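Side-chain contacts in P-granule scaffold (Caenorhabditis japonica, PDB 5W4A), which probably serves as a scaffold for germ (P) granules, taking part in granule assembly and, as an RNA-binding protein, in mRNA repression: residues E10-R15 / D202-K207; L32-P37 / A209-N214; L168-Y173 / D195-R200. All coordinates share one frame; numbering follows the deposited sequence. Where two conformers were deposited one is given.

Contact 1 (E10-R15 / D202-K207); sequences EFLGIR and DQTKPK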
loop_
_atom_site.group_PDB
_atom_site.type_symbol
_atom_site.label_atom_id
_atom_site.label_comp_id
_atom_site.label_asym_id
_atom_site.label_seq_id
_atom_site.Cartn_x
_atom_site.Cartn_y
_atom_site.Cartn_z
ATOM N N GLU C 10 -5.748 -17.626 -9.213
ATOM C CA GLU C 10 -7.006 -17.112 -9.715
ATOM C C GLU C 10 -7.851 -18.268 -10.213
ATOM O O GLU C 10 -7.318 -19.238 -10.756
ATOM C CB GLU C 10 -6.758 -16.095 -10.836
ATOM C CG GLU C 10 -7.987 -15.413 -11.370
ATOM C CD GLU C 10 -7.627 -14.187 -12.229
ATOM O OE1 GLU C 10 -6.755 -13.406 -11.776
ATOM O OE2 GLU C 10 -8.256 -14.028 -13.291
ATOM N N PHE C 11 -9.170 -18.148 -10.007
ATOM C CA PHE C 11 -10.159 -19.077 -10.551
ATOM C C PHE C 11 -11.287 -18.246 -11.148
ATOM O O PHE C 11 -12.041 -17.613 -10.412
ATOM C CB PHE C 11 -10.714 -20.005 -9.471
ATOM C CG PHE C 11 -9.680 -20.851 -8.793
ATOM C CD1 PHE C 11 -9.079 -20.418 -7.636
ATOM C CD2 PHE C 11 -9.299 -22.072 -9.327
ATOM C CE1 PHE C 11 -8.109 -21.198 -6.996
ATOM C CE2 PHE C 11 -8.332 -22.860 -8.665
ATOM C CZ PHE C 11 -7.749 -22.388 -7.502
ATOM N N LEU C 12 -11.398 -18.236 -12.474
ATOM C CA LEU C 12 -12.548 -17.601 -13.165
ATOM C C LEU C 12 -13.033 -16.285 -12.510
ATOM O O LEU C 12 -14.174 -16.156 -12.047
ATOM C CB LEU C 12 -13.717 -18.555 -13.237
ATOM C CG LEU C 12 -14.781 -18.010 -14.191
ATOM C CD1 LEU C 12 -14.282 -18.005 -15.622
ATOM C CD2 LEU C 12 -16.038 -18.827 -14.057
ATOM N N GLY C 13 -12.162 -15.314 -12.513
ATOM C CA GLY C 13 -12.480 -13.991 -12.007
ATOM C C GLY C 13 -12.248 -13.773 -10.526
ATOM O O GLY C 13 -12.451 -12.649 -10.044
ATOM N N ILE C 14 -11.860 -14.794 -9.780
ATOM C CA ILE C 14 -11.660 -14.672 -8.342
ATOM C C ILE C 14 -10.153 -14.815 -8.104
ATOM O O ILE C 14 -9.601 -15.912 -8.169
ATOM C CB ILE C 14 -12.460 -15.691 -7.523
ATOM C CG1 ILE C 14 -13.967 -15.653 -7.883
ATOM C CG2 ILE C 14 -12.241 -15.365 -6.037
ATOM C CD1 ILE C 14 -14.857 -16.564 -7.006
ATOM N N ARG C 15 -9.493 -13.691 -7.818
ATOM C CA ARG C 15 -8.074 -13.631 -7.500
ATOM C C ARG C 15 -7.893 -13.658 -5.980
ATOM O O ARG C 15 -8.541 -12.890 -5.251
ATOM C CB ARG C 15 -7.506 -12.346 -8.099
ATOM C CG ARG C 15 -6.094 -12.033 -7.774
ATOM C CD ARG C 15 -5.691 -10.768 -8.619
ATOM N NE ARG C 15 -4.480 -10.168 -8.135
ATOM C CZ ARG C 15 -3.251 -10.441 -8.537
ATOM N NH1 ARG C 15 -3.007 -11.357 -9.479
ATOM N NH2 ARG C 15 -2.268 -9.776 -7.992
ATOM N N ASP C 202 -18.890 -9.712 -11.991
ATOM C CA ASP C 202 -19.896 -9.446 -13.005
ATOM C C ASP C 202 -19.483 -10.003 -14.368
ATOM O O ASP C 202 -20.358 -10.280 -15.193
ATOM C CB ASP C 202 -20.169 -7.951 -13.084
ATOM C CG ASP C 202 -21.037 -7.446 -11.939
ATOM O OD1 ASP C 202 -21.852 -8.210 -11.361
ATOM O OD2 ASP C 202 -20.919 -6.239 -11.635
ATOM N N GLN C 203 -18.183 -10.212 -14.615
ATOM C CA GLN C 203 -17.710 -10.715 -15.910
ATOM C C GLN C 203 -17.571 -12.232 -15.995
ATOM O O GLN C 203 -17.419 -12.757 -17.108
ATOM C CB GLN C 203 -16.364 -10.082 -16.251
ATOM C CG GLN C 203 -16.439 -8.587 -16.363
ATOM C CD GLN C 203 -17.419 -8.125 -17.461
ATOM O OE1 GLN C 203 -17.563 -8.778 -18.504
ATOM N NE2 GLN C 203 -18.099 -7.000 -17.221
ATOM N N THR C 204 -17.649 -12.948 -14.899
ATOM C CA THR C 204 -17.338 -14.382 -14.936
ATOM C C THR C 204 -18.387 -15.247 -14.264
ATOM O O THR C 204 -18.626 -16.374 -14.702
ATOM C CB THR C 204 -16.000 -14.581 -14.242
ATOM O OG1 THR C 204 -16.107 -14.124 -12.879
ATOM C CG2 THR C 204 -14.923 -13.795 -14.929
ATOM N N LYS C 205 -18.993 -14.758 -13.194
ATOM C CA LYS C 205 -19.933 -15.526 -12.382
ATOM C C LYS C 205 -21.016 -14.567 -11.939
ATOM O O LYS C 205 -21.169 -14.252 -10.754
ATOM C CB LYS C 205 -19.241 -16.209 -11.195
ATOM C CG LYS C 205 -18.530 -17.529 -11.532
ATOM C CD LYS C 205 -19.472 -18.425 -12.354
ATOM C CE LYS C 205 -19.106 -19.897 -12.470
ATOM N NZ LYS C 205 -19.987 -20.489 -13.569
ATOM N N PRO C 206 -21.851 -14.126 -12.885
ATOM C CA PRO C 206 -22.960 -13.235 -12.526
ATOM C C PRO C 206 -23.873 -13.778 -11.451
ATOM O O PRO C 206 -24.423 -12.971 -10.704
ATOM C CB PRO C 206 -23.718 -13.056 -13.854
ATOM C CG PRO C 206 -22.800 -13.494 -14.907
ATOM C CD PRO C 206 -21.883 -14.516 -14.298
ATOM N N LYS C 207 -24.100 -15.111 -11.371
ATOM C CA LYS C 207 -24.933 -15.673 -10.308
ATOM C C LYS C 207 -24.359 -15.355 -8.947
ATOM O O LYS C 207 -25.103 -15.089 -8.005
ATOM C CB LYS C 207 -25.051 -17.201 -10.428
ATOM C CG LYS C 207 -25.912 -17.669 -11.508
ATOM C CD LYS C 207 -25.826 -19.190 -11.656
ATOM C CE LYS C 207 -26.469 -19.605 -12.941
ATOM N NZ LYS C 207 -26.392 -21.078 -13.121
#

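Contact 2 (L32-P37 / A209-N214); sequences LLVSDP and ADIIRN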
loop_
_atom_site.group_PDB
_atom_site.type_symbol
_atom_site.label_atom_id
_atom_site.label_comp_id
_atom_site.label_asym_id
_atom_site.label_seq_id
_atom_site.Cartn_x
_atom_site.Cartn_y
_atom_site.Cartn_z
ATOM N N LEU C 32 -25.588 -24.330 -7.164
ATOM C CA LEU C 32 -26.027 -24.882 -5.887
ATOM C C LEU C 32 -26.158 -23.795 -4.825
ATOM O O LEU C 32 -27.080 -23.830 -4.007
ATOM C CB LEU C 32 -25.058 -25.976 -5.433
ATOM C CG LEU C 32 -25.433 -26.675 -4.136
ATOM C CD1 LEU C 32 -26.757 -27.475 -4.300
ATOM C CD2 LEU C 32 -24.267 -27.564 -3.685
ATOM N N LEU C 33 -25.258 -22.804 -4.831
ATOM C CA LEU C 33 -25.358 -21.707 -3.874
ATOM C C LEU C 33 -26.614 -20.866 -4.120
ATOM O O LEU C 33 -27.224 -20.358 -3.170
ATOM C CB LEU C 33 -24.093 -20.837 -3.965
ATOM C CG LEU C 33 -22.832 -21.432 -3.321
ATOM C CD1 LEU C 33 -21.588 -20.736 -3.820
ATOM C CD2 LEU C 33 -22.906 -21.346 -1.805
ATOM N N VAL C 34 -27.021 -20.723 -5.390
ATOM C CA VAL C 34 -28.290 -20.071 -5.727
ATOM C C VAL C 34 -29.478 -20.911 -5.259
ATOM O O VAL C 34 -30.403 -20.401 -4.616
ATOM C CB VAL C 34 -28.364 -19.813 -7.250
ATOM C CG1 VAL C 34 -29.757 -19.354 -7.678
ATOM C CG2 VAL C 34 -27.343 -18.804 -7.667
ATOM N N SER C 35 -29.489 -22.200 -5.592
ATOM C CA SER C 35 -30.732 -22.973 -5.586
ATOM C C SER C 35 -30.974 -23.763 -4.311
ATOM O O SER C 35 -32.133 -24.045 -3.987
ATOM C CB SER C 35 -30.743 -23.932 -6.776
ATOM O OG SER C 35 -30.653 -23.184 -7.977
ATOM N N ASP C 36 -29.930 -24.169 -3.601
ATOM C CA ASP C 36 -30.079 -24.952 -2.368
ATOM C C ASP C 36 -28.912 -24.611 -1.467
ATOM O O ASP C 36 -28.046 -25.452 -1.172
ATOM C CB ASP C 36 -30.140 -26.444 -2.675
ATOM C CG ASP C 36 -30.760 -27.250 -1.546
ATOM O OD1 ASP C 36 -31.011 -26.678 -0.460
ATOM O OD2 ASP C 36 -30.996 -28.459 -1.764
ATOM N N PRO C 37 -28.831 -23.359 -1.018
ATOM C CA PRO C 37 -27.660 -22.944 -0.251
ATOM C C PRO C 37 -27.499 -23.685 1.076
ATOM O O PRO C 37 -26.369 -23.819 1.554
ATOM C CB PRO C 37 -27.883 -21.433 -0.052
ATOM C CG PRO C 37 -29.323 -21.220 -0.243
ATOM C CD PRO C 37 -29.794 -22.266 -1.218
ATOM N N ALA C 209 -22.367 -12.829 -8.208
ATOM C CA ALA C 209 -22.547 -11.396 -7.959
ATOM C C ALA C 209 -23.961 -11.100 -7.480
ATOM O O ALA C 209 -24.165 -10.313 -6.541
ATOM C CB ALA C 209 -22.221 -10.607 -9.238
ATOM N N ASP C 210 -24.952 -11.753 -8.100
ATOM C CA ASP C 210 -26.350 -11.514 -7.755
ATOM C C ASP C 210 -26.662 -11.918 -6.310
ATOM O O ASP C 210 -27.364 -11.190 -5.600
ATOM C CB ASP C 210 -27.244 -12.252 -8.747
ATOM C CG ASP C 210 -28.724 -12.075 -8.456
ATOM O OD1 ASP C 210 -29.169 -10.918 -8.281
ATOM O OD2 ASP C 210 -29.439 -13.098 -8.421
ATOM N N ILE C 211 -26.096 -13.033 -5.837
ATOM C CA ILE C 211 -26.318 -13.445 -4.451
ATOM C C ILE C 211 -25.730 -12.413 -3.489
ATOM O O ILE C 211 -26.361 -12.027 -2.500
ATOM C CB ILE C 211 -25.730 -14.853 -4.198
ATOM C CG1 ILE C 211 -26.248 -15.883 -5.202
ATOM C CG2 ILE C 211 -26.122 -15.320 -2.821
ATOM C CD1 ILE C 211 -25.420 -17.164 -5.222
ATOM N N ILE C 212 -24.515 -11.944 -3.762
ATOM C CA ILE C 212 -23.889 -10.966 -2.880
ATOM C C ILE C 212 -24.706 -9.678 -2.830
ATOM O O ILE C 212 -24.856 -9.063 -1.767
ATOM C CB ILE C 212 -22.449 -10.691 -3.336
ATOM C CG1 ILE C 212 -21.570 -11.924 -3.042
ATOM C CG2 ILE C 212 -21.900 -9.419 -2.661
ATOM C CD1 ILE C 212 -20.219 -11.858 -3.665
ATOM N N ARG C 213 -25.204 -9.224 -3.982
ATOM C CA ARG C 213 -25.987 -7.988 -4.018
ATOM C C ARG C 213 -27.334 -8.163 -3.337
ATOM O O ARG C 213 -27.784 -7.278 -2.601
ATOM C CB ARG C 213 -26.212 -7.542 -5.463
ATOM C CG ARG C 213 -25.002 -6.973 -6.122
ATOM C CD ARG C 213 -25.366 -6.161 -7.356
ATOM N NE ARG C 213 -24.186 -5.491 -7.887
ATOM C CZ ARG C 213 -23.409 -5.973 -8.848
ATOM N NH1 ARG C 213 -23.683 -7.147 -9.426
ATOM N NH2 ARG C 213 -22.352 -5.280 -9.233
ATOM N N ASN C 214 -27.988 -9.299 -3.576
ATOM C CA ASN C 214 -29.416 -9.437 -3.315
ATOM C C ASN C 214 -29.687 -10.532 -2.293
ATOM O O ASN C 214 -29.986 -10.215 -1.138
ATOM C CB ASN C 214 -30.132 -9.685 -4.649
ATOM C CG ASN C 214 -29.798 -8.615 -5.713
ATOM O OD1 ASN C 214 -29.726 -7.421 -5.418
ATOM N ND2 ASN C 214 -29.590 -9.054 -6.952
#

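Contact 3 (L168-Y173 / D195-R200); sequences LDFDAY and DNFLNR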
loop_
_atom_site.group_PDB
_atom_site.type_symbol
_atom_site.label_atom_id
_atom_site.label_comp_id
_atom_site.label_asym_id
_atom_site.label_seq_id
_atom_site.Cartn_x
_atom_site.Cartn_y
_atom_site.Cartn_z
ATOM N N LEU C 168 -6.397 -8.074 -4.354
ATOM C CA LEU C 168 -6.911 -9.138 -3.493
ATOM C C LEU C 168 -8.152 -8.671 -2.733
ATOM O O LEU C 168 -8.397 -9.073 -1.587
ATOM C CB LEU C 168 -5.803 -9.626 -2.550
ATOM C CG LEU C 168 -4.654 -10.359 -3.249
ATOM C CD1 LEU C 168 -3.543 -10.661 -2.276
ATOM C CD2 LEU C 168 -5.155 -11.635 -3.953
ATOM N N ASP C 169 -8.990 -7.878 -3.410
ATOM C CA ASP C 169 -10.270 -7.448 -2.854
ATOM C C ASP C 169 -11.118 -8.610 -2.353
ATOM O O ASP C 169 -11.794 -8.470 -1.329
ATOM C CB ASP C 169 -11.027 -6.624 -3.905
ATOM C CG ASP C 169 -10.152 -5.544 -4.505
ATOM O OD1 ASP C 169 -9.265 -5.897 -5.333
ATOM O OD2 ASP C 169 -10.327 -4.371 -4.093
ATOM N N PHE C 170 -11.108 -9.758 -3.047
ATOM C CA PHE C 170 -11.849 -10.910 -2.555
ATOM C C PHE C 170 -11.418 -11.289 -1.140
ATOM O O PHE C 170 -12.255 -11.557 -0.271
ATOM C CB PHE C 170 -11.652 -12.098 -3.507
ATOM C CG PHE C 170 -12.243 -13.380 -3.028
ATOM C CD1 PHE C 170 -13.633 -13.497 -2.894
ATOM C CD2 PHE C 170 -11.448 -14.474 -2.710
ATOM C CE1 PHE C 170 -14.201 -14.695 -2.506
ATOM C CE2 PHE C 170 -12.033 -15.688 -2.322
ATOM C CZ PHE C 170 -13.401 -15.775 -2.210
ATOM N N ASP C 171 -10.117 -11.348 -0.896
ATOM C CA ASP C 171 -9.639 -11.770 0.413
ATOM C C ASP C 171 -10.030 -10.744 1.468
ATOM O O ASP C 171 -10.434 -11.123 2.585
ATOM C CB ASP C 171 -8.124 -11.957 0.392
ATOM C CG ASP C 171 -7.666 -13.155 -0.405
ATOM O OD1 ASP C 171 -8.540 -13.942 -0.850
ATOM O OD2 ASP C 171 -6.424 -13.301 -0.583
ATOM N N ALA C 172 -9.886 -9.451 1.148
ATOM C CA ALA C 172 -10.286 -8.417 2.097
ATOM C C ALA C 172 -11.760 -8.539 2.427
ATOM O O ALA C 172 -12.155 -8.412 3.596
ATOM C CB ALA C 172 -9.961 -7.027 1.541
ATOM N N TYR C 173 -12.580 -8.840 1.416
ATOM C CA TYR C 173 -14.022 -9.009 1.612
ATOM C C TYR C 173 -14.330 -10.216 2.489
ATOM O O TYR C 173 -15.157 -10.127 3.406
ATOM C CB TYR C 173 -14.722 -9.129 0.255
ATOM C CG TYR C 173 -16.226 -9.136 0.391
ATOM C CD1 TYR C 173 -16.891 -7.970 0.762
ATOM C CD2 TYR C 173 -16.957 -10.284 0.216
ATOM C CE1 TYR C 173 -18.246 -7.941 0.930
ATOM C CE2 TYR C 173 -18.375 -10.256 0.354
ATOM C CZ TYR C 173 -18.980 -9.079 0.721
ATOM O OH TYR C 173 -20.350 -8.973 0.920
ATOM N N ASP C 195 -17.634 -3.692 -4.053
ATOM C CA ASP C 195 -17.853 -3.320 -5.445
ATOM C C ASP C 195 -16.657 -3.646 -6.329
ATOM O O ASP C 195 -16.845 -4.053 -7.479
ATOM C CB ASP C 195 -18.229 -1.844 -5.543
ATOM C CG ASP C 195 -19.665 -1.581 -5.104
ATOM O OD1 ASP C 195 -20.455 -2.549 -4.983
ATOM O OD2 ASP C 195 -20.015 -0.402 -4.854
ATOM N N ASN C 196 -15.417 -3.501 -5.820
ATOM C CA ASN C 196 -14.236 -3.935 -6.568
ATOM C C ASN C 196 -14.304 -5.427 -6.898
ATOM O O ASN C 196 -14.015 -5.844 -8.022
ATOM C CB ASN C 196 -12.954 -3.663 -5.784
ATOM C CG ASN C 196 -12.617 -2.192 -5.707
ATOM O OD1 ASN C 196 -13.227 -1.326 -6.374
ATOM N ND2 ASN C 196 -11.622 -1.891 -4.868
ATOM N N PHE C 197 -14.679 -6.240 -5.914
ATOM C CA PHE C 197 -14.823 -7.674 -6.152
ATOM C C PHE C 197 -15.965 -7.958 -7.129
ATOM O O PHE C 197 -15.780 -8.721 -8.097
ATOM C CB PHE C 197 -15.047 -8.401 -4.826
ATOM C CG PHE C 197 -15.290 -9.870 -4.990
ATOM C CD1 PHE C 197 -14.482 -10.621 -5.823
ATOM C CD2 PHE C 197 -16.282 -10.499 -4.281
ATOM C CE1 PHE C 197 -14.707 -12.004 -6.008
ATOM C CE2 PHE C 197 -16.486 -11.891 -4.443
ATOM C CZ PHE C 197 -15.685 -12.614 -5.296
ATOM N N LEU C 198 -17.133 -7.339 -6.905
ATOM C CA LEU C 198 -18.268 -7.519 -7.825
ATOM C C LEU C 198 -17.900 -7.125 -9.263
ATOM O O LEU C 198 -18.382 -7.745 -10.233
ATOM C CB LEU C 198 -19.485 -6.725 -7.328
ATOM C CG LEU C 198 -20.185 -7.216 -6.063
ATOM C CD1 LEU C 198 -21.155 -6.232 -5.457
ATOM C CD2 LEU C 198 -20.953 -8.531 -6.398
ATOM N N ASN C 199 -17.041 -6.119 -9.446
ATOM C CA ASN C 199 -16.662 -5.720 -10.796
ATOM C C ASN C 199 -15.968 -6.857 -11.535
ATOM O O ASN C 199 -16.138 -7.007 -12.751
ATOM C CB ASN C 199 -15.776 -4.468 -10.744
ATOM C CG ASN C 199 -15.245 -4.070 -12.108
ATOM O OD1 ASN C 199 -15.997 -3.622 -12.972
ATOM N ND2 ASN C 199 -13.947 -4.233 -12.307
ATOM N N ARG C 200 -15.185 -7.668 -10.830
ATOM C CA ARG C 200 -14.597 -8.832 -11.456
ATOM C C ARG C 200 -15.646 -9.923 -11.631
ATOM O O ARG C 200 -15.702 -10.566 -12.683
ATOM C CB ARG C 200 -13.422 -9.366 -10.638
ATOM C CG ARG C 200 -12.216 -8.432 -10.525
ATOM C CD ARG C 200 -11.408 -8.295 -11.854
ATOM N NE ARG C 200 -11.113 -9.560 -12.542
ATOM C CZ ARG C 200 -10.040 -10.334 -12.331
ATOM N NH1 ARG C 200 -9.106 -10.025 -11.421
ATOM N NH2 ARG C 200 -9.893 -11.442 -13.045
#

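Contact 1 (E10-R15 / D202-K207)
The backbone of E10-R15 reverses through a type I' turn from F11 to I14, closed by F11 N to I14 O and I14 N to F11 O, and the turn meets D202-K207 where the CA atoms of G13 and T204 come within 5.7 Å. The hydroxyl of T204 makes the polar contact: T204 OG1 donates to L12 O at 2.9 Å. It reaches the carbonyl oxygen from above the carbonyl plane, 44° out of it, so the bond is not laid along a lone pair. The torsion explains the reach, since OG1 stands between the backbone N and the carbonyl carbon of T204 (chi1 60°), and CG2 turns beside the backbone N. The L12 side chain slides past T204 in the opposite direction, with L12 CG 3.6 Å from T204 CB. Farther out it crosses K205 at about a right angle, and L12 CD2 rests on K205 CE at 3.6 Å, with CG and CD of the bent lysine chain close by. L12 also touches V27 of helix 20-28, while K205 NZ forms a long, weak ion pair with D30. G13 brings its CA to 3.7 Å from T204 OG1. A beta carbon on G13 would fall 2.3 Å from T204 OG1 and would collide with L12 O as well, which accounts for the glycine in this turn. K205 occupies the N-cap position and P206 begins helix 206-213, so the turn touches the link between the last two helices. Beside it, E10 OE2 forms a salt bridge with R200 of helix 187-201. The arrangement is a beta hairpin with a two-residue type I' loop, glycine at the third position of the turn, docked on an interhelical loop of a mainly helical domain.

Contact 2 (L32-P37 / A209-N214)
The carbonyl oxygen L32 O is gripped by two backbone N-H groups, D36 N at 2.9 Å and, weakly, S35 N at 3.3 Å, which closes the last turn of the helix that presents L33 and V34 to I211. D36 is the first residue to leave helical geometry, so the contact lies at the C-terminal end of helix 30-35. No hydrogen bond spans the two segments; what joins them is apolar, and I211 alone carries it from the 209-214 side. Its long branch is stretched out from the helix: CG1 stands anti to the carbonyl carbon and beside the backbone N (chi1 -54°), and CD1 continues the chain outward (chi2 164°). The terminal methyl I211 CD1 meets V34 CG2 at 3.5 Å, and I211 CG1 follows at 4.0 Å from the same methyl. V34 turns that branch to the contact because CG2 lies beside its own backbone N, and the two side chains meet at a slant. The methyl also rests against the backbone, with I211 CD1 3.9 Å from V34 N. L33 adds only the base of its side chain, L33 CB lying 4.1 Å from I211 CD1. One methyl thus settles against both the V34 side chain and the helix surface between L33 and V34. On the other segment, N214 N bonds to D210 O at 2.8 Å and continues helical bonding to the end of helix 206-213. V34 also packs on K207 and L33 on L208, so helix 30-35 covers one side of helix 206-213 over more than a turn. Away from that side, A209 and I212 pack on L198, F197 and L201 of helix 187-201, and R213 forms a salt bridge with D202, which places the final helix between helices 30-35 and 187-201.

Contact 3 (L168-Y173 / D195-R200)
One face of the F197 ring is covered by F170, whose CD1 stands 3.3 Å above the ring plane, offset toward the rim near F197 CZ. The two phenylalanines mark a helix-helix crossing in a mainly helical domain, where the axes of 169-173 and 195-200 approach to 9.0 Å. The planes of the F170 and F197 rings are inclined by 46° with centroids 5.0 Å apart, an oblique pair. F170 CB adds a CH-pi contact over the F197 face, 4.2 Å from the ring centroid. F197 carries CG anti to its backbone N (chi1 176°), F170 does the same, and the side chains lie side by side, pointing the same way. I212 of helix 206-213 also packs on F197, and I14 and T16 on F170. Replacing F197 with an alanine would probably leave F170 CB and CD1 without their aromatic support and open a gap toward I212. Beside the rings, D169 bonds with N196 and also makes a salt bridge with K134 of the second subunit. N196 ND2 donates to D169 OD2 at 2.9 Å with an N-H...O angle of 156°, and the same nitrogen also bonds to L132 O of the second subunit.

Overall arrangement
Contact 3 is buried and lies nearest the chain's centre, about 12 Å from it, against about 17 Å for the partly buried contact 1 and 21 Å for contact 2, which is buried though farthest out. Contacts 1 and 2 share helix 206-213, one at the loop leading into it and the other along its body, and the D202-R213 salt bridge ties them together. Contact 3 uses the preceding helix, 187-201, and is nested in sequence inside the loops closed by the other two. Their chemistry differs: contact 1 mixes a hydroxyl bond with aliphatic packing, contact 2 is purely apolar, and contact 3 sets buried aromatics beside a polar pair whose members also reach the second subunit. I14-F170 packing links contacts 1 and 3; I212-F197 links 2 and 3.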